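Local coordinates for Peptide/nickel transport system substrate-binding protein (Listeria monocytogenes serotype 1/2a, PDB 5KZT) that probably captures peptides outside the cell for uptake, as the substrate-binding protein of an oligopeptide transport system, and is seen here with a peptide bound, at residues R247-A252 and T499-K504; E334-E339 and E476-E481; E366-F371 and G396-L401. One frame throughout, in Å; residues are numbered along the deposited sequence.

Interaction 1 of 3, residues R247-A252 and T499-K504; sequences RTVLSA and TAYLQK
Arg247 reaches across to Tyr501 and Gln503. With CG anti to the backbone N (chi1 -171°) and the chain extended as far as NE, CB and CG of Arg247 first pass the Leu502 carbonyl, Arg247 CG also lying 3.9 Å from Tyr501 CD2. CD then runs beside the Gln503 side chain, close to OE1 and CG. Arg247 NE gives its N-H to Gln503 OE1 at 2.7 Å, a bond near the guanidinium plane. At the end the guanidinium lies over the Tyr501 ring, planes 21° apart, with Arg247 CZ 3.7 Å from the ring centroid and almost on its normal: a stacked cation-pi contact. Arg247 NH1 sits 3.4 Å from Tyr501 CZ. On the other side of the ring, Arg247 NH2 lies above CD1 and CE1, and it has a further partner in Tyr519 OH. A water accepts from NH2 and donates to Gln503 OE1, so that oxygen receives two hydrogen bonds. Arginine suits this place because one flat cation can stack through its face and donate from its edge.

Val249 CG2 packs 3.4 Å from Tyr501 CE2, obliquely to the ring. Beneath these groups the strands run antiparallel: Thr248 and Leu502 exchange backbone bonds in both directions, Leu250 N also bonds to Ala500 O, and a water joins Leu250 O to Ala500 N. On the sheet face opposite Tyr501, Leu250 CD1 meets Leu502 CG at 3.9 Å, branched aliphatic chains filling a buried layer.

Helix 233-241 lies against the face of Thr248, Leu250 and Leu502 through Leu237 and Tyr240. Strand 264-277 pairs with the other edge of 491-503, bonding the backbones of Thr499 and Tyr501 through Val267 and Val265, so the long strand lies between 247-250 and 264-277.

Interaction 2 of 3, residues E334-E339 and E476-E481; sequences EDYTKE and EMVKAE
Tyr336 reaches across to residues 476-481 of helix 471-487 and gives its hydroxyl hydrogen to the backbone carbonyl of Met477, with Tyr336 OH 2.7 Å from Met477 O. The donor stands above the carbonyl plane, 43° out of it. The first torsion, with CG anti to the backbone N (chi1 -180°), sets CG so that the ring can extend to the partner helix. A tyrosine suits the place because its ring can pack against aliphatic atoms while its tip supplies a donor to a buried helix carbonyl.

Around that bond, Tyr336 CE2 lies 3.6 Å from Val478 CA and 3.9 Å from Val478 CG2, the two side chains sliding past each other in opposite directions. Past the hydroxyl, Glu481 CB comes within 3.3 Å of Tyr336 OH, and Glu481 OE2 lies near the ring plane, 3.4 Å from Tyr336 CE1, its carboxylate turned steeply against the ring. Val478, branched at CB, uses both methyls: Val478 CG2 also touches Glu339 OE1 at 3.7 Å, and CG1 rests by the Glu339 backbone carbonyl.

A second shell fixes these groups. Glu481 OE2 accepts from Ser340 OG and Asn320 ND2, and OE1 from Val322 N, so the buried carboxylate is satisfied at both oxygens; these donors probably favour its charged form. Glu339 OE1 is held by Trp474 NE1, one turn before Val478. At the start of the short helix Asp335 is the N-cap: Asp335 OD1 accepts from Thr337 N at 2.9 Å, and OD2 from Gly325 N, which fixes the turn from which Tyr336 projects.

Helix 336-340 thus packs on helix 471-487, with helix 433-436 touching both through Leu436, which meets Tyr336 and Met477. Helix 453-459 meets helix 471-487 at Ala480, through Tyr455 and Ile458.

Interaction 3 of 3, residues E366-F371 and G396-L401; sequences EITVEF and GLTVKL
Val399 has CG1 anti to the backbone N (chi1 177°), which sets that methyl, Val399 CG1, 3.7 Å from Phe371 CB. Phe371 likewise has CG anti to its N (chi1 -174°), and this is where its ring starts; Leu401 CD2 comes to Phe371 CB and lies at the edge of the ring. Further back, Leu397 CD1 touches both Ile367 CG2, at 4.0 Å, and Val369 CG2, so beta-branched and leucine chains pack obliquely as one apolar layer.

Beneath them two parallel strands are laddered by five backbone bonds, from Ile367 N to Gly396 O at one end to Phe371 N to Lys400 O (2.8 Å) at the other. Gly396 lies just before the second strand; at phi 92° a side chain would collide with the carbonyl O of the residue before, which suits glycine. The strands belong to a beta-alpha-beta unit, joined through helix 377-393. That helix lies on the apolar face, where its Ile386 and Leu390 meet Phe371 and Leu397, and Trp355 of helix 348-362 packs on Ile367 and Leu397.

The opposite face is polar. Thr368 and Thr398 lie side by side, and Thr368 CG2 touches Lys400 CG at 3.7 Å: threonine offers a methyl for packing and a hydroxyl suited to a more exposed surface. Glu370 turns its carboxylate away from Lys400 and forms a salt bridge with Arg281.

In the fold
Interactions 1 and 3 both belong to one large mixed sheet yet do not touch, their nearest atoms lying about 14 Å apart. Interaction 1 is an antiparallel pairing of strands distant in sequence; interaction 3 is a parallel pairing of strands connected by one helix and lies farther from the chain centre, with a polar face more open to solvent. Interaction 2 joins two helices and is a buried contact, while the other two are partly buried; it relies on a side chain to backbone bond and a carboxylate hydrogen-bonded at both oxygens. In interaction 1 a cation-pi stack supplements the backbone ladder, whereas interaction 3 adds mainly aliphatic packing. Helix 471-487 leads directly into strand 491-503, linking interactions 2 and 1.

Interaction 1 of 3, residues R247-A252 and T499-K504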
ATOM      1  N   ARG A 247      -1.971  20.947   7.137  1.00 18.76           N
ATOM      2  CA  ARG A 247      -1.015  20.261   6.288  1.00 18.47           C
ATOM      3  C   ARG A 247      -1.701  20.026   4.946  1.00 18.23           C
ATOM      4  O   ARG A 247      -2.859  19.603   4.909  1.00 18.43           O
ATOM      5  CB  ARG A 247      -0.610  18.956   6.958  1.00 18.19           C
ATOM      6  CG  ARG A 247       0.538  18.217   6.321  1.00 18.58           C
ATOM      7  CD  ARG A 247       0.995  17.113   7.245  1.00 18.67           C
ATOM      8  NE  ARG A 247       2.264  16.498   6.876  1.00 18.85           N
ATOM      9  CZ  ARG A 247       2.403  15.313   6.301  1.00 18.71           C
ATOM     10  NH1 ARG A 247       1.339  14.579   5.959  1.00 18.85           N
ATOM     11  NH2 ARG A 247       3.630  14.865   6.055  1.00 19.08           N
ATOM     12  N   THR A 248      -1.024  20.343   3.847  1.00 18.17           N
ATOM     13  CA  THR A 248      -1.624  20.201   2.527  1.00 18.25           C
ATOM     14  C   THR A 248      -0.611  19.727   1.479  1.00 17.94           C
ATOM     15  O   THR A 248       0.508  20.209   1.414  1.00 17.40           O
ATOM     16  CB  THR A 248      -2.317  21.518   2.102  1.00 18.88           C
ATOM     17  OG1 THR A 248      -3.078  21.312   0.907  1.00 19.72           O
ATOM     18  CG2 THR A 248      -1.307  22.636   1.881  1.00 19.24           C
ATOM     19  N   VAL A 249      -1.050  18.821   0.620  1.00 18.32           N
ATOM     20  CA  VAL A 249      -0.193  18.265  -0.416  1.00 18.61           C
ATOM     21  C   VAL A 249      -0.012  19.272  -1.546  1.00 19.14           C
ATOM     22  O   VAL A 249      -0.979  19.904  -1.960  1.00 19.52           O
ATOM     23  CB  VAL A 249      -0.805  16.997  -1.048  1.00 19.10           C
ATOM     24  CG1 VAL A 249       0.138  16.440  -2.127  1.00 19.64           C
ATOM     25  CG2 VAL A 249      -1.110  15.946  -0.013  1.00 18.97           C
ATOM     26  N   LEU A 250       1.220  19.395  -2.051  1.00 19.23           N
ATOM     27  CA  LEU A 250       1.555  20.276  -3.170  1.00 20.12           C
ATOM     28  C   LEU A 250       2.035  19.426  -4.326  1.00 20.62           C
ATOM     29  O   LEU A 250       2.898  18.598  -4.150  1.00 20.08           O
ATOM     30  CB  LEU A 250       2.699  21.233  -2.803  1.00 20.24           C
ATOM     31  CG  LEU A 250       2.503  22.102  -1.559  1.00 20.29           C
ATOM     32  CD1 LEU A 250       3.819  22.763  -1.192  1.00 20.83           C
ATOM     33  CD2 LEU A 250       1.408  23.131  -1.781  1.00 20.79           C
ATOM     34  N   SER A 251       1.512  19.672  -5.509  1.00 21.55           N
ATOM     35  CA  SER A 251       1.936  18.931  -6.680  1.00 22.80           C
ATOM     36  C   SER A 251       2.331  19.884  -7.807  1.00 23.30           C
ATOM     37  O   SER A 251       1.888  21.039  -7.828  1.00 23.38           O
ATOM     38  CB  SER A 251       0.805  18.013  -7.090  1.00 23.58           C
ATOM     39  OG  SER A 251       1.013  17.588  -8.398  1.00 25.84           O
ATOM     40  N   ALA A 252       3.203  19.398  -8.701  1.00 23.34           N
ATOM     41  CA  ALA A 252       3.605  20.110  -9.918  1.00 24.29           C
ATOM     42  C   ALA A 252       4.015  21.571  -9.614  1.00 24.46           C
ATOM     43  O   ALA A 252       4.837  21.785  -8.726  1.00 23.82           O
ATOM     44  CB  ALA A 252       2.493  20.005 -10.979  1.00 24.83           C
ATOM     45  N   THR A 499       6.512  12.968  -1.632  1.00 20.41           N
ATOM     46  CA  THR A 499       5.311  13.783  -1.526  1.00 20.22           C
ATOM     47  C   THR A 499       5.704  15.101  -0.861  1.00 19.93           C
ATOM     48  O   THR A 499       6.451  15.108   0.120  1.00 20.69           O
ATOM     49  CB  THR A 499       4.216  13.074  -0.700  1.00 20.17           C
ATOM     50  OG1 THR A 499       3.966  11.775  -1.248  1.00 21.18           O
ATOM     51  CG2 THR A 499       2.928  13.866  -0.720  1.00 20.42           C
ATOM     52  N   ALA A 500       5.260  16.209  -1.435  1.00 19.59           N
ATOM     53  CA  ALA A 500       5.561  17.546  -0.893  1.00 19.38           C
ATOM     54  C   ALA A 500       4.323  18.113  -0.217  1.00 19.09           C
ATOM     55  O   ALA A 500       3.195  17.901  -0.674  1.00 18.56           O
ATOM     56  CB  ALA A 500       6.037  18.478  -1.987  1.00 20.08           C
ATOM     57  N   TYR A 501       4.557  18.862   0.852  1.00 18.96           N
ATOM     58  CA  TYR A 501       3.508  19.474   1.655  1.00 18.90           C
ATOM     59  C   TYR A 501       3.952  20.836   2.138  1.00 18.99           C
ATOM     60  O   TYR A 501       5.155  21.103   2.257  1.00 19.08           O
ATOM     61  CB  TYR A 501       3.209  18.675   2.926  1.00 18.97           C
ATOM     62  CG  TYR A 501       2.752  17.244   2.773  1.00 19.01           C
ATOM     63  CD1 TYR A 501       3.669  16.213   2.681  1.00 19.28           C
ATOM     64  CD2 TYR A 501       1.399  16.924   2.794  1.00 19.50           C
ATOM     65  CE1 TYR A 501       3.260  14.883   2.570  1.00 19.53           C
ATOM     66  CE2 TYR A 501       0.967  15.605   2.682  1.00 19.64           C
ATOM     67  CZ  TYR A 501       1.905  14.587   2.581  1.00 19.92           C
ATOM     68  OH  TYR A 501       1.481  13.283   2.478  1.00 20.11           O
ATOM     69  N   LEU A 502       2.978  21.697   2.415  1.00 18.73           N
ATOM     70  CA  LEU A 502       3.170  22.719   3.425  1.00 18.92           C
ATOM     71  C   LEU A 502       2.646  22.119   4.708  1.00 18.55           C
ATOM     72  O   LEU A 502       1.595  21.474   4.701  1.00 17.99           O
ATOM     73  CB  LEU A 502       2.428  24.009   3.101  1.00 19.56           C
ATOM     74  CG  LEU A 502       2.923  24.861   1.937  1.00 20.30           C
ATOM     75  CD1 LEU A 502       2.221  26.214   1.982  1.00 21.08           C
ATOM     76  CD2 LEU A 502       4.433  25.062   1.955  1.00 20.77           C
ATOM     77  N   GLN A 503       3.388  22.309   5.803  1.00 18.79           N
ATOM     78  CA  GLN A 503       3.039  21.750   7.101  1.00 18.94           C
ATOM     79  C   GLN A 503       3.226  22.801   8.171  1.00 19.64           C
ATOM     80  O   GLN A 503       4.326  23.311   8.314  1.00 19.67           O
ATOM     81  CB  GLN A 503       3.945  20.561   7.407  1.00 19.16           C
ATOM     82  CG  GLN A 503       3.597  19.827   8.693  1.00 19.46           C
ATOM     83  CD  GLN A 503       4.467  18.596   8.904  1.00 19.89           C
ATOM     84  OE1 GLN A 503       4.429  17.654   8.115  1.00 19.43           O
ATOM     85  NE2 GLN A 503       5.265  18.612   9.964  1.00 20.91           N
ATOM     86  N   LYS A 504       2.179  23.106   8.942  1.00 20.25           N
ATOM     87  CA  LYS A 504       2.300  24.148   9.969  1.00 21.32           C
ATOM     88  C   LYS A 504       3.372  23.779  10.986  1.00 21.73           C
ATOM     89  O   LYS A 504       3.474  22.614  11.401  1.00 21.44           O
ATOM     90  CB  LYS A 504       1.002  24.375  10.730  1.00 21.90           C
ATOM     91  CG  LYS A 504      -0.163  24.836   9.886  1.00 22.59           C
ATOM     92  CD  LYS A 504      -0.112  26.285   9.490  1.00 23.58           C
ATOM     93  CE  LYS A 504      -1.423  26.558   8.757  1.00 24.35           C
ATOM     94  NZ  LYS A 504      -1.454  27.892   8.168  1.00 25.39           N
TER
HETATM   95  O   HOH W   1       6.098  15.643   7.174  1.00 24.92           O
HETATM   96  O   HOH W   2       3.520  15.996  -3.903  1.00 19.11           O

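Interaction 2 of 3, residues E334-E339 and E476-E481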
ATOM      1  N   GLU A 334      25.049  -3.780   0.632  1.00 21.78           N
ATOM      2  CA  GLU A 334      24.805  -2.983  -0.574  1.00 21.36           C
ATOM      3  C   GLU A 334      23.335  -2.981  -0.949  1.00 19.95           C
ATOM      4  O   GLU A 334      22.627  -3.973  -0.768  1.00 19.43           O
ATOM      5  CB  GLU A 334      25.647  -3.483  -1.752  1.00 22.09           C
ATOM      6  CG  GLU A 334      27.139  -3.293  -1.590  1.00 23.59           C
ATOM      7  CD  GLU A 334      27.596  -1.842  -1.671  1.00 24.03           C
ATOM      8  OE1 GLU A 334      26.798  -0.920  -1.916  1.00 23.54           O
ATOM      9  OE2 GLU A 334      28.787  -1.628  -1.466  1.00 25.48           O
ATOM     10  N   ASP A 335      22.878  -1.846  -1.480  1.00 19.58           N
ATOM     11  CA  ASP A 335      21.489  -1.652  -1.910  1.00 18.67           C
ATOM     12  C   ASP A 335      21.074  -2.668  -2.968  1.00 18.33           C
ATOM     13  O   ASP A 335      21.792  -2.860  -3.967  1.00 18.60           O
ATOM     14  CB  ASP A 335      21.314  -0.250  -2.498  1.00 18.84           C
ATOM     15  CG  ASP A 335      19.872   0.189  -2.563  1.00 18.27           C
ATOM     16  OD1 ASP A 335      18.982  -0.600  -2.955  1.00 17.69           O
ATOM     17  OD2 ASP A 335      19.621   1.370  -2.212  1.00 18.78           O
ATOM     18  N   TYR A 336      19.918  -3.294  -2.745  1.00 17.40           N
ATOM     19  CA  TYR A 336      19.285  -4.186  -3.743  1.00 17.13           C
ATOM     20  C   TYR A 336      19.333  -3.604  -5.151  1.00 17.33           C
ATOM     21  O   TYR A 336      19.717  -4.304  -6.092  1.00 17.62           O
ATOM     22  CB  TYR A 336      17.818  -4.422  -3.366  1.00 16.20           C
ATOM     23  CG  TYR A 336      17.053  -5.327  -4.314  1.00 15.73           C
ATOM     24  CD1 TYR A 336      16.467  -4.817  -5.476  1.00 15.37           C
ATOM     25  CD2 TYR A 336      16.890  -6.689  -4.038  1.00 15.91           C
ATOM     26  CE1 TYR A 336      15.755  -5.631  -6.341  1.00 15.33           C
ATOM     27  CE2 TYR A 336      16.165  -7.507  -4.899  1.00 15.75           C
ATOM     28  CZ  TYR A 336      15.603  -6.978  -6.043  1.00 15.42           C
ATOM     29  OH  TYR A 336      14.889  -7.784  -6.920  1.00 15.69           O
ATOM     30  N   THR A 337      18.959  -2.322  -5.294  1.00 17.47           N
ATOM     31  CA  THR A 337      18.912  -1.685  -6.626  1.00 17.63           C
ATOM     32  C   THR A 337      20.263  -1.567  -7.329  1.00 18.69           C
ATOM     33  O   THR A 337      20.322  -1.669  -8.553  1.00 18.76           O
ATOM     34  CB  THR A 337      18.262  -0.279  -6.608  1.00 17.48           C
ATOM     35  OG1 THR A 337      18.967   0.582  -5.718  1.00 17.71           O
ATOM     36  CG2 THR A 337      16.859  -0.365  -6.197  1.00 16.83           C
ATOM     37  N   LYS A 338      21.336  -1.357  -6.570  1.00 19.57           N
ATOM     38  CA  LYS A 338      22.700  -1.349  -7.135  1.00 20.96           C
ATOM     39  C   LYS A 338      23.090  -2.758  -7.658  1.00 21.38           C
ATOM     40  O   LYS A 338      23.664  -2.894  -8.746  1.00 22.04           O
ATOM     41  CB  LYS A 338      23.696  -0.820  -6.084  1.00 22.00           C
ATOM     42  CG  LYS A 338      25.157  -0.760  -6.501  1.00 23.60           C
ATOM     43  CD  LYS A 338      26.091  -0.519  -5.310  1.00 24.65           C
ATOM     44  CE  LYS A 338      27.559  -0.437  -5.729  1.00 26.03           C
ATOM     45  NZ  LYS A 338      28.038  -1.693  -6.367  1.00 26.73           N
ATOM     46  N   GLU A 339      22.751  -3.796  -6.901  1.00 21.11           N
ATOM     47  CA  GLU A 339      23.014  -5.190  -7.316  1.00 21.75           C
ATOM     48  C   GLU A 339      22.149  -5.614  -8.498  1.00 21.25           C
ATOM     49  O   GLU A 339      22.608  -6.346  -9.358  1.00 21.70           O
ATOM     50  CB  GLU A 339      22.829  -6.167  -6.145  1.00 21.67           C
ATOM     51  CG  GLU A 339      23.745  -5.859  -4.972  1.00 22.48           C
ATOM     52  CD  GLU A 339      23.638  -6.848  -3.842  1.00 22.66           C
ATOM     53  OE1 GLU A 339      22.570  -7.472  -3.662  1.00 22.63           O
ATOM     54  OE2 GLU A 339      24.632  -6.987  -3.126  1.00 23.25           O
ATOM     55  N   GLU A 476      18.730 -14.710  -5.021  1.00 24.52           N
ATOM     56  CA  GLU A 476      17.657 -15.098  -5.922  1.00 25.63           C
ATOM     57  C   GLU A 476      16.647 -13.980  -6.120  1.00 23.19           C
ATOM     58  O   GLU A 476      16.246 -13.729  -7.249  1.00 22.89           O
ATOM     59  CB  GLU A 476      16.982 -16.379  -5.430  1.00 28.60           C
ATOM     60  CG  GLU A 476      17.908 -17.593  -5.470  1.00 32.08           C
ATOM     61  CD  GLU A 476      18.218 -18.073  -6.883  1.00 34.89           C
ATOM     62  OE1 GLU A 476      17.332 -18.693  -7.510  1.00 37.64           O
ATOM     63  OE2 GLU A 476      19.362 -17.859  -7.363  1.00 37.04           O
ATOM     64  N   MET A 477      16.287 -13.274  -5.046  1.00 21.61           N
ATOM     65  CA  MET A 477      15.401 -12.105  -5.167  1.00 20.40           C
ATOM     66  C   MET A 477      15.972 -11.037  -6.102  1.00 19.48           C
ATOM     67  O   MET A 477      15.232 -10.418  -6.852  1.00 19.10           O
ATOM     68  CB  MET A 477      15.069 -11.512  -3.783  1.00 20.25           C
ATOM     69  CG  MET A 477      14.090 -12.376  -2.986  1.00 21.43           C
ATOM     70  SD  MET A 477      13.394 -11.630  -1.502  1.00 22.55           S
ATOM     71  CE  MET A 477      14.889 -11.315  -0.569  1.00 21.98           C
ATOM     72  N   VAL A 478      17.293 -10.829  -6.066  1.00 19.77           N
ATOM     73  CA  VAL A 478      17.957  -9.895  -6.991  1.00 19.79           C
ATOM     74  C   VAL A 478      17.704 -10.358  -8.427  1.00 20.58           C
ATOM     75  O   VAL A 478      17.268  -9.578  -9.285  1.00 20.50           O
ATOM     76  CB  VAL A 478      19.470  -9.780  -6.680  1.00 20.44           C
ATOM     77  CG1 VAL A 478      20.206  -8.964  -7.744  1.00 21.64           C
ATOM     78  CG2 VAL A 478      19.667  -9.173  -5.286  1.00 20.00           C
ATOM     79  N   LYS A 479      17.935 -11.643  -8.673  1.00 21.52           N
ATOM     80  CA  LYS A 479      17.742 -12.208 -10.001  1.00 23.19           C
ATOM     81  C   LYS A 479      16.304 -12.086 -10.501  1.00 21.97           C
ATOM     82  O   LYS A 479      16.073 -11.898 -11.698  1.00 22.73           O
ATOM     83  CB  LYS A 479      18.163 -13.680 -10.025  1.00 25.93           C
ATOM     84  CG  LYS A 479      19.644 -13.903  -9.832  1.00 28.15           C
ATOM     85  CD  LYS A 479      19.949 -15.397  -9.823  1.00 31.17           C
ATOM     86  CE  LYS A 479      21.419 -15.661  -9.641  1.00 33.69           C
ATOM     87  NZ  LYS A 479      22.226 -14.969 -10.686  1.00 35.73           N
ATOM     88  N   ALA A 480      15.348 -12.199  -9.580  1.00 20.46           N
ATOM     89  CA  ALA A 480      13.937 -12.162  -9.933  1.00 19.96           C
ATOM     90  C   ALA A 480      13.548 -10.887 -10.659  1.00 19.04           C
ATOM     91  O   ALA A 480      12.715 -10.932 -11.557  1.00 19.15           O
ATOM     92  CB  ALA A 480      13.073 -12.325  -8.696  1.00 19.58           C
ATOM     93  N   GLU A 481      14.138  -9.752 -10.270  1.00 17.72           N
ATOM     94  CA  GLU A 481      13.755  -8.480 -10.866  1.00 17.78           C
ATOM     95  C   GLU A 481      14.124  -8.415 -12.351  1.00 19.10           C
ATOM     96  O   GLU A 481      13.397  -7.821 -13.161  1.00 19.87           O
ATOM     97  CB  GLU A 481      14.337  -7.284 -10.093  1.00 17.10           C
ATOM     98  CG  GLU A 481      13.654  -5.971 -10.481  1.00 17.54           C
ATOM     99  CD  GLU A 481      14.092  -4.779  -9.647  1.00 17.59           C
ATOM    100  OE1 GLU A 481      13.216  -4.061  -9.146  1.00 17.39           O
ATOM    101  OE2 GLU A 481      15.306  -4.549  -9.502  1.00 18.30           O
TER

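Interaction 3 of 3, residues E366-F371 and G396-L401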
ATOM      1  N   GLU A 366      -2.536  -0.018 -36.542  1.00 37.99           N
ATOM      2  CA  GLU A 366      -2.936   0.883 -35.467  1.00 36.68           C
ATOM      3  C   GLU A 366      -3.480   0.092 -34.281  1.00 34.94           C
ATOM      4  O   GLU A 366      -3.891  -1.061 -34.438  1.00 35.58           O
ATOM      5  CB  GLU A 366      -3.960   1.907 -35.975  1.00 38.58           C
ATOM      6  CG  GLU A 366      -5.276   1.323 -36.491  1.00 40.81           C
ATOM      7  CD  GLU A 366      -5.777   2.019 -37.750  1.00 43.97           C
ATOM      8  OE1 GLU A 366      -5.838   3.278 -37.762  1.00 45.04           O
ATOM      9  OE2 GLU A 366      -6.095   1.311 -38.732  1.00 45.82           O
ATOM     10  N   ILE A 367      -3.428   0.707 -33.104  1.00 32.66           N
ATOM     11  CA  ILE A 367      -3.906   0.118 -31.842  1.00 31.11           C
ATOM     12  C   ILE A 367      -4.507   1.259 -31.029  1.00 29.99           C
ATOM     13  O   ILE A 367      -3.904   2.337 -30.957  1.00 28.69           O
ATOM     14  CB  ILE A 367      -2.747  -0.548 -31.049  1.00 30.13           C
ATOM     15  CG1 ILE A 367      -2.383  -1.911 -31.654  1.00 31.35           C
ATOM     16  CG2 ILE A 367      -3.101  -0.731 -29.569  1.00 29.13           C
ATOM     17  CD1 ILE A 367      -1.077  -2.505 -31.154  1.00 30.87           C
ATOM     18  N   THR A 368      -5.694   1.026 -30.455  1.00 30.42           N
ATOM     19  CA  THR A 368      -6.276   1.887 -29.399  1.00 29.41           C
ATOM     20  C   THR A 368      -6.236   1.154 -28.076  1.00 28.14           C
ATOM     21  O   THR A 368      -6.639   0.001 -28.005  1.00 28.32           O
ATOM     22  CB  THR A 368      -7.746   2.257 -29.697  1.00 31.12           C
ATOM     23  OG1 THR A 368      -7.815   2.932 -30.955  1.00 32.92           O
ATOM     24  CG2 THR A 368      -8.329   3.182 -28.611  1.00 30.62           C
ATOM     25  N   VAL A 369      -5.742   1.814 -27.032  1.00 26.47           N
ATOM     26  CA  VAL A 369      -5.815   1.280 -25.682  1.00 25.63           C
ATOM     27  C   VAL A 369      -6.198   2.378 -24.716  1.00 25.08           C
ATOM     28  O   VAL A 369      -5.896   3.548 -24.951  1.00 24.79           O
ATOM     29  CB  VAL A 369      -4.493   0.615 -25.219  1.00 25.08           C
ATOM     30  CG1 VAL A 369      -4.325  -0.744 -25.889  1.00 26.17           C
ATOM     31  CG2 VAL A 369      -3.286   1.520 -25.451  1.00 24.58           C
ATOM     32  N   GLU A 370      -6.845   1.978 -23.616  1.00 24.66           N
ATOM     33  CA  GLU A 370      -7.302   2.900 -22.582  1.00 24.32           C
ATOM     34  C   GLU A 370      -6.343   2.853 -21.388  1.00 22.44           C
ATOM     35  O   GLU A 370      -6.046   1.771 -20.874  1.00 21.74           O
ATOM     36  CB  GLU A 370      -8.742   2.533 -22.211  1.00 26.22           C
ATOM     37  CG  GLU A 370      -9.289   2.916 -20.838  1.00 26.85           C
ATOM     38  CD  GLU A 370     -10.470   1.998 -20.474  1.00 28.77           C
ATOM     39  OE1 GLU A 370     -10.314   0.990 -19.676  1.00 28.50           O
ATOM     40  OE2 GLU A 370     -11.554   2.271 -21.044  1.00 30.23           O
ATOM     41  N   PHE A 371      -5.865   4.029 -20.974  1.00 20.97           N
ATOM     42  CA  PHE A 371      -4.967   4.166 -19.840  1.00 20.06           C
ATOM     43  C   PHE A 371      -5.784   4.585 -18.610  1.00 19.54           C
ATOM     44  O   PHE A 371      -6.424   5.645 -18.626  1.00 19.22           O
ATOM     45  CB  PHE A 371      -3.901   5.215 -20.156  1.00 20.10           C
ATOM     46  CG  PHE A 371      -2.837   5.321 -19.110  1.00 19.80           C
ATOM     47  CD1 PHE A 371      -2.024   4.235 -18.815  1.00 19.66           C
ATOM     48  CD2 PHE A 371      -2.654   6.500 -18.400  1.00 19.77           C
ATOM     49  CE1 PHE A 371      -1.041   4.325 -17.833  1.00 19.76           C
ATOM     50  CE2 PHE A 371      -1.680   6.595 -17.411  1.00 19.46           C
ATOM     51  CZ  PHE A 371      -0.866   5.506 -17.128  1.00 19.39           C
ATOM     52  N   GLY A 396       0.554   5.376 -34.972  1.00 31.80           N
ATOM     53  CA  GLY A 396      -0.611   4.494 -35.022  1.00 31.69           C
ATOM     54  C   GLY A 396      -1.177   4.105 -33.664  1.00 30.14           C
ATOM     55  O   GLY A 396      -2.090   3.293 -33.587  1.00 30.76           O
ATOM     56  N   LEU A 397      -0.648   4.671 -32.585  1.00 28.92           N
ATOM     57  CA  LEU A 397      -1.151   4.388 -31.242  1.00 27.44           C
ATOM     58  C   LEU A 397      -2.078   5.517 -30.808  1.00 27.35           C
ATOM     59  O   LEU A 397      -1.699   6.692 -30.856  1.00 27.19           O
ATOM     60  CB  LEU A 397       0.010   4.234 -30.250  1.00 26.80           C
ATOM     61  CG  LEU A 397      -0.373   3.922 -28.799  1.00 25.83           C
ATOM     62  CD1 LEU A 397      -1.041   2.567 -28.658  1.00 25.78           C
ATOM     63  CD2 LEU A 397       0.847   3.990 -27.900  1.00 25.59           C
ATOM     64  N   THR A 398      -3.304   5.154 -30.447  1.00 27.22           N
ATOM     65  CA  THR A 398      -4.231   6.031 -29.755  1.00 27.14           C
ATOM     66  C   THR A 398      -4.291   5.549 -28.314  1.00 25.84           C
ATOM     67  O   THR A 398      -4.368   4.338 -28.061  1.00 25.28           O
ATOM     68  CB  THR A 398      -5.646   5.961 -30.344  1.00 28.71           C
ATOM     69  OG1 THR A 398      -5.614   6.346 -31.715  1.00 30.89           O
ATOM     70  CG2 THR A 398      -6.599   6.891 -29.616  1.00 29.09           C
ATOM     71  N   VAL A 399      -4.225   6.495 -27.386  1.00 25.00           N
ATOM     72  CA  VAL A 399      -4.386   6.226 -25.948  1.00 24.26           C
ATOM     73  C   VAL A 399      -5.598   7.017 -25.443  1.00 24.71           C
ATOM     74  O   VAL A 399      -5.571   8.250 -25.452  1.00 25.24           O
ATOM     75  CB  VAL A 399      -3.119   6.608 -25.166  1.00 23.45           C
ATOM     76  CG1 VAL A 399      -3.326   6.404 -23.665  1.00 22.30           C
ATOM     77  CG2 VAL A 399      -1.933   5.789 -25.668  1.00 23.64           C
ATOM     78  N   LYS A 400      -6.671   6.310 -25.069  1.00 25.13           N
ATOM     79  CA  LYS A 400      -7.861   6.929 -24.448  1.00 26.26           C
ATOM     80  C   LYS A 400      -7.548   7.053 -22.975  1.00 24.35           C
ATOM     81  O   LYS A 400      -6.928   6.157 -22.401  1.00 22.94           O
ATOM     82  CB  LYS A 400      -9.144   6.080 -24.557  1.00 28.12           C
ATOM     83  CG  LYS A 400      -9.505   5.495 -25.910  1.00 30.56           C
ATOM     84  CD  LYS A 400     -10.479   6.354 -26.714  1.00 33.53           C
ATOM     85  CE  LYS A 400      -9.740   7.346 -27.608  1.00 34.53           C
ATOM     86  NZ  LYS A 400     -10.654   8.271 -28.329  1.00 37.07           N
ATOM     87  N   LEU A 401      -7.988   8.142 -22.361  1.00 24.28           N
ATOM     88  CA  LEU A 401      -7.750   8.365 -20.936  1.00 23.28           C
ATOM     89  C   LEU A 401      -8.976   8.086 -20.069  1.00 23.72           C
ATOM     90  O   LEU A 401     -10.057   8.562 -20.338  1.00 24.28           O
ATOM     91  CB  LEU A 401      -7.260   9.793 -20.702  1.00 23.55           C
ATOM     92  CG  LEU A 401      -5.918  10.158 -21.343  1.00 23.27           C
ATOM     93  CD1 LEU A 401      -5.519  11.562 -20.924  1.00 23.89           C
ATOM     94  CD2 LEU A 401      -4.849   9.134 -20.978  1.00 22.25           C
TER